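Local coordinates for protein SVS_variant_AS1 (Streptomyces sp. CWA1, PDB 6TJA) that is an engineered ancestral terpene cyclase, probably converting geranylgeranyl diphosphate into the cyclic diterpene spiroviolene, at residues V146-H151 with V203-M208. Sequence-based numbering, arbitrary orientation.
Sequences VRRFVH and VPDREM
Arg148 reaches from helix 143-169 to the short helix 205-208, placing its guanidinium against Val203, Asp205 and Met208 in the all-alpha class I terpene synthase fold. The backbones stay well apart, with 9.9 Å between the CA atoms of Arg148 and Met208, so a long side chain is well suited to make the join. Arginine suits this: its chain is extended from CG to NE, carrying the charged end across the full distance.

There it grips the carbonyl oxygen of Val203 end-on: Arg148 NH1 lies 2.7 Å from Val203 O. Arg148 NH2 reaches the same Val203 O at 2.8 Å, so one oxygen accepts two bonds, both rather bent. The straighter bond is the salt bridge, in which NH2 of Arg148 meets the anti lone pair of Asp205 OD1 at 2.8 Å. Guanidinium and carboxylate are nearly coplanar, 24° apart, and a water that accepts from Arg148 NE and donates to Asp205 OD1 bridges the two side chains. Glu196 adds a second carboxylate at NH1, and a weak ion pair runs from Asp205 to Arg148 of the second subunit, placing this cluster beside the dimer interface.

A leucine in place of Arg148 would probably leave Val203 O without these two donors and Asp205 OD1 without its salt-bridge mate. Met208 suits one face of the guanidinium because its flexible, apolar chain can lie over a flat cation: with CG anti to the backbone N (chi1 -169°), its CB sits 3.5 Å above the guanidinium plane, offset toward the rim, and Met208 CG comes within 3.7 Å of Arg148 NH1.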
loop_
_atom_site.group_PDB
_atom_site.type_symbol
_atom_site.label_atom_id
_atom_site.label_comp_id
_atom_site.label_asym_id
_atom_site.label_seq_id
_atom_site.Cartn_x
_atom_site.Cartn_y
_atom_site.Cartn_z
ATOM N N VAL A 146 10.980 7.944 0.471
ATOM C CA VAL A 146 10.095 7.928 -0.729
ATOM C C VAL A 146 9.194 6.675 -0.674
ATOM O O VAL A 146 7.980 6.818 -0.903
ATOM C CB VAL A 146 10.887 8.052 -2.038
ATOM C CG1 VAL A 146 10.027 7.772 -3.253
ATOM C CG2 VAL A 146 11.525 9.433 -2.167
ATOM N N ARG A 147 9.716 5.510 -0.303
ATOM C CA ARG A 147 8.884 4.286 -0.277
ATOM C C ARG A 147 7.866 4.397 0.855
ATOM O O ARG A 147 6.739 3.948 0.664
ATOM C CB ARG A 147 9.720 3.020 -0.128
ATOM C CG ARG A 147 10.468 2.618 -1.390
ATOM C CD ARG A 147 9.627 2.419 -2.641
ATOM N NE ARG A 147 8.812 1.216 -2.634
ATOM C CZ ARG A 147 7.897 0.930 -3.561
ATOM N NH1 ARG A 147 7.670 1.782 -4.547
ATOM N NH2 ARG A 147 7.223 -0.208 -3.498
ATOM N N ARG A 148 8.252 4.964 1.990
ATOM C CA ARG A 148 7.315 5.192 3.110
ATOM C C ARG A 148 6.159 6.044 2.575
ATOM O O ARG A 148 5.008 5.692 2.889
ATOM C CB ARG A 148 8.029 5.808 4.316
ATOM C CG ARG A 148 9.031 4.872 4.982
ATOM C CD ARG A 148 9.816 5.548 6.095
ATOM N NE ARG A 148 10.795 4.664 6.706
ATOM C CZ ARG A 148 11.610 4.982 7.723
ATOM N NH1 ARG A 148 11.556 6.170 8.302
ATOM N NH2 ARG A 148 12.452 4.082 8.189
ATOM N N PHE A 149 6.445 7.051 1.737
ATOM C CA PHE A 149 5.402 7.966 1.196
ATOM C C PHE A 149 4.511 7.211 0.187
ATOM O O PHE A 149 3.248 7.288 0.278
ATOM C CB PHE A 149 5.982 9.241 0.582
ATOM C CG PHE A 149 4.898 10.116 0.008
ATOM C CD1 PHE A 149 4.101 10.887 0.838
ATOM C CD2 PHE A 149 4.595 10.082 -1.350
ATOM C CE1 PHE A 149 3.039 11.625 0.326
ATOM C CE2 PHE A 149 3.540 10.827 -1.861
ATOM C CZ PHE A 149 2.770 11.595 -1.025
ATOM N N VAL A 150 5.159 6.473 -0.720
ATOM C CA VAL A 150 4.491 5.694 -1.790
ATOM C C VAL A 150 3.481 4.754 -1.124
ATOM O O VAL A 150 2.346 4.639 -1.621
ATOM C CB VAL A 150 5.522 4.926 -2.639
ATOM C CG1 VAL A 150 4.876 3.824 -3.449
ATOM C CG2 VAL A 150 6.332 5.851 -3.533
ATOM N N HIS A 151 3.890 4.066 -0.068
ATOM C CA HIS A 151 3.063 3.027 0.603
ATOM C C HIS A 151 1.897 3.698 1.352
ATOM O O HIS A 151 0.809 3.120 1.402
ATOM C CB HIS A 151 3.949 2.176 1.524
ATOM C CG HIS A 151 4.808 1.198 0.812
ATOM N ND1 HIS A 151 4.350 0.476 -0.280
ATOM C CD2 HIS A 151 6.062 0.774 1.044
ATOM C CE1 HIS A 151 5.322 -0.312 -0.712
ATOM N NE2 HIS A 151 6.374 -0.161 0.091
ATOM N N VAL A 203 14.090 8.790 10.054
ATOM C CA VAL A 203 13.847 7.874 11.215
ATOM C C VAL A 203 14.301 6.472 10.815
ATOM O O VAL A 203 13.830 5.955 9.810
ATOM C CB VAL A 203 12.370 7.878 11.637
ATOM C CG1 VAL A 203 12.113 7.069 12.898
ATOM C CG2 VAL A 203 11.843 9.290 11.762
ATOM N N PRO A 204 15.170 5.841 11.574
ATOM C CA PRO A 204 15.586 4.489 11.230
ATOM C C PRO A 204 14.430 3.491 11.253
ATOM O O PRO A 204 13.559 3.622 12.043
ATOM C CB PRO A 204 16.608 4.163 12.297
ATOM C CG PRO A 204 17.002 5.439 12.863
ATOM C CD PRO A 204 15.844 6.334 12.761
ATOM N N ASP A 205 14.437 2.526 10.360
ATOM C CA ASP A 205 13.401 1.486 10.271
ATOM C C ASP A 205 13.005 0.889 11.630
ATOM O O ASP A 205 11.871 0.792 11.935
ATOM C CB ASP A 205 13.855 0.337 9.369
ATOM C CG ASP A 205 13.337 0.416 7.922
ATOM O OD1 ASP A 205 12.919 1.445 7.412
ATOM O OD2 ASP A 205 13.409 -0.586 7.222
ATOM N N ARG A 206 13.978 0.499 12.422
ATOM C CA ARG A 206 13.753 -0.095 13.700
ATOM C C ARG A 206 12.981 0.789 14.659
ATOM O O ARG A 206 12.319 0.316 15.512
ATOM C CB ARG A 206 15.065 -0.640 14.295
ATOM C CG ARG A 206 15.749 0.251 15.291
ATOM C CD ARG A 206 17.261 0.289 15.182
ATOM N NE ARG A 206 17.743 1.670 15.179
ATOM C CZ ARG A 206 17.719 2.481 16.232
ATOM N NH1 ARG A 206 17.270 2.055 17.399
ATOM N NH2 ARG A 206 18.142 3.721 16.116
ATOM N N GLU A 207 13.039 2.075 14.461
ATOM C CA GLU A 207 12.286 3.034 15.304
ATOM C C GLU A 207 10.958 3.301 14.613
ATOM O O GLU A 207 9.945 3.303 15.282
ATOM C CB GLU A 207 13.078 4.315 15.560
ATOM C CG GLU A 207 14.133 4.189 16.653
ATOM C CD GLU A 207 14.714 5.527 17.111
ATOM O OE1 GLU A 207 14.533 5.930 18.327
ATOM O OE2 GLU A 207 15.345 6.177 16.245
ATOM N N MET A 208 10.971 3.541 13.328
ATOM C CA MET A 208 9.760 3.839 12.619
ATOM C C MET A 208 8.731 2.740 12.658
ATOM O O MET A 208 7.595 3.023 12.810
ATOM C CB MET A 208 10.033 4.219 11.173
ATOM C CG MET A 208 8.837 4.799 10.439
ATOM S SD MET A 208 7.920 6.143 11.194
ATOM C CE MET A 208 8.348 7.501 10.167
HETATM O O HOH W 1 10.825 1.654 6.059
#